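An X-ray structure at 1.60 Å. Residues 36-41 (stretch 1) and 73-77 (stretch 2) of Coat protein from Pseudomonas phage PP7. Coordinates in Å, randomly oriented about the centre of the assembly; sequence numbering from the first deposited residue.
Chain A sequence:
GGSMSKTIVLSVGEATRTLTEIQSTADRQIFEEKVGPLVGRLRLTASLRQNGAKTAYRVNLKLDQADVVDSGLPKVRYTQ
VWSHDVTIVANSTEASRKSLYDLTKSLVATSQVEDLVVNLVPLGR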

# COMPACT_ATOMS: atom_id res chain seq x y z
N GLY A 36 3.20 -24.13 5.63
CA GLY A 36 3.84 -24.74 4.48
C GLY A 36 5.37 -24.75 4.53
O GLY A 36 5.95 -24.40 5.53
N PRO A 37 6.04 -25.13 3.43
CA PRO A 37 7.50 -25.16 3.46
C PRO A 37 8.05 -23.76 3.60
O PRO A 37 7.35 -22.81 3.29
N LEU A 38 9.29 -23.64 4.05
CA LEU A 38 9.85 -22.29 4.26
C LEU A 38 9.96 -21.46 2.99
O LEU A 38 9.66 -20.27 2.98
N VAL A 39 10.37 -22.11 1.92
CA VAL A 39 10.51 -21.44 0.64
C VAL A 39 9.10 -21.07 0.18
O VAL A 39 8.21 -21.92 0.09
N GLY A 40 8.94 -19.79 -0.11
CA GLY A 40 7.71 -19.28 -0.66
C GLY A 40 6.71 -18.75 0.34
O GLY A 40 5.63 -18.35 -0.06
N ARG A 41 7.05 -18.76 1.63
CA ARG A 41 6.15 -18.21 2.65
C ARG A 41 5.96 -16.71 2.38
O ARG A 41 6.92 -15.99 2.09
N LEU A 73 10.08 -30.71 -4.87
CA LEU A 73 10.52 -29.96 -3.71
C LEU A 73 10.24 -28.46 -3.95
O LEU A 73 10.28 -28.00 -5.10
N PRO A 74 9.89 -27.73 -2.88
CA PRO A 74 9.48 -26.34 -3.05
C PRO A 74 10.56 -25.47 -3.70
O PRO A 74 11.74 -25.52 -3.29
N LYS A 75 10.15 -24.74 -4.73
CA LYS A 75 10.98 -23.77 -5.43
C LYS A 75 10.11 -22.57 -5.79
O LYS A 75 8.97 -22.75 -6.23
N VAL A 76 10.65 -21.36 -5.63
CA VAL A 76 9.94 -20.13 -6.03
C VAL A 76 10.01 -20.00 -7.56
O VAL A 76 11.09 -20.00 -8.15
N ARG A 77 8.83 -19.93 -8.17
CA ARG A 77 8.66 -19.67 -9.60
C ARG A 77 8.77 -18.16 -9.90
O ARG A 77 9.50 -17.74 -10.80

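Two segments that lie far apart in sequence can be held together by a few apolar side chains alone. The coat protein of phage PP7 offers a compact example: residues 36-41 and 73-77 meet without a single hydrogen bond between them, and the surface buried, both sides summed, is a modest 210 Å². What fits them together is the shape of two prolines and two valines.

Read along the second stretch, the contact begins quietly. Leu 73 takes the m, t rotamer and stays out of reach of residues 36-41. The next residue changes the picture. Pro 74 directs its CA-to-CB bond toward the other stretch, and its ring, puckered C-gamma endo, touches two residues at once. Its CG lies 3.5 Å from CB of Pro 37, whose own ring has the same pucker and whose CA-to-CB bond also points across. Its CB stands 4.2 Å from CB of Val 39. A proline ring is well suited to this role, because closure onto the backbone nitrogen leaves it little freedom to lose on packing and offers a compact apolar surface.

Lys 75 turns the other way. Its CA-to-CB bond points away from the first stretch, and the side chain is extended, with all four chi angles t. The residue still contributes through its backbone: CG1 of Val 39 rests 4.1 Å from CA of Lys 75, and the same methyl lies 4.1 Å from O of Pro 74. Val 39, a t rotamer pointing toward the second stretch, thus reaches three consecutive residues.

The third of these is Val 76, where the strand begins. Its CA-to-CB bond runs sideways, yet the t rotamer places CG2 3.5 Å from CG1 of Val 39, a close methyl-to-methyl contact. That same CG2 lies 4.1 Å from N of Gly 40, so it packs against bare backbone. Gly 40 belongs to a type II beta turn spanning Leu 38 to Arg 41, closed by a weak hydrogen bond from N of Arg 41 to O of Leu 38 at 3.3 Å. Its phi of 93° explains the glycine: a beta carbon here would be jammed against the carbonyl oxygen of the preceding residue. Arg 77 then leaves the contact altogether; its side chain is out of reach and poorly ordered.

The polar groups complete the lesson. Arg 41 does not reach across but folds back along its own stretch, where NE and NH2 both donate to O of Gly 36, at 3.3 and 2.9 Å respectively, while NH1 is satisfied elsewhere in the structure. This fork ties the ends of the first stretch together. Leu 38, pointing sideways, makes no contact with the second stretch, leaving the apolar work to Pro 37 and Val 39.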

# COMPACT_ATOMS: atom_id res chain seq x y z
CB PRO A 37 7.89 -25.74 2.10
CG PRO A 37 6.69 -25.62 1.25
CD PRO A 37 5.48 -25.53 2.12
CB LEU A 38 11.20 -22.32 4.98
CG LEU A 38 11.08 -22.07 6.48
CD1 LEU A 38 10.54 -23.32 7.17
CD2 LEU A 38 12.40 -21.62 7.05
CB VAL A 39 11.20 -22.34 -0.42
CG1 VAL A 39 11.04 -21.77 -1.81
CG2 VAL A 39 12.67 -22.53 -0.07
CB ARG A 41 6.62 -18.39 4.08
CG ARG A 41 6.56 -19.83 4.54
CD ARG A 41 7.15 -20.04 5.89
NE ARG A 41 6.85 -21.38 6.38
CZ ARG A 41 7.10 -21.84 7.60
NH1 ARG A 41 7.69 -21.08 8.50
NH2 ARG A 41 6.71 -23.07 7.95
CB LEU A 73 12.01 -30.21 -3.39
CG LEU A 73 12.37 -31.58 -2.80
CD1 LEU A 73 13.88 -31.69 -2.56
CD2 LEU A 73 11.56 -31.86 -1.50
CB PRO A 74 9.19 -25.87 -1.62
CG PRO A 74 9.65 -26.93 -0.71
CD PRO A 74 9.83 -28.18 -1.48
CB LYS A 75 11.54 -24.37 -6.72
CG LYS A 75 12.59 -23.53 -7.41
CD LYS A 75 13.17 -24.25 -8.62
CE LYS A 75 14.17 -23.37 -9.36
NZ LYS A 75 14.93 -24.15 -10.38
CB VAL A 76 10.52 -18.86 -5.37
CG1 VAL A 76 9.79 -17.60 -5.86
CG2 VAL A 76 10.47 -18.98 -3.84
CB ARG A 77 7.27 -20.19 -10.00
CG ARG A 77 7.04 -20.37 -11.48
CD ARG A 77 5.55 -20.47 -11.78
NE ARG A 77 4.89 -21.53 -11.02
CZ ARG A 77 3.57 -21.70 -10.93
NH1 ARG A 77 2.71 -20.88 -11.55
NH2 ARG A 77 3.08 -22.70 -10.21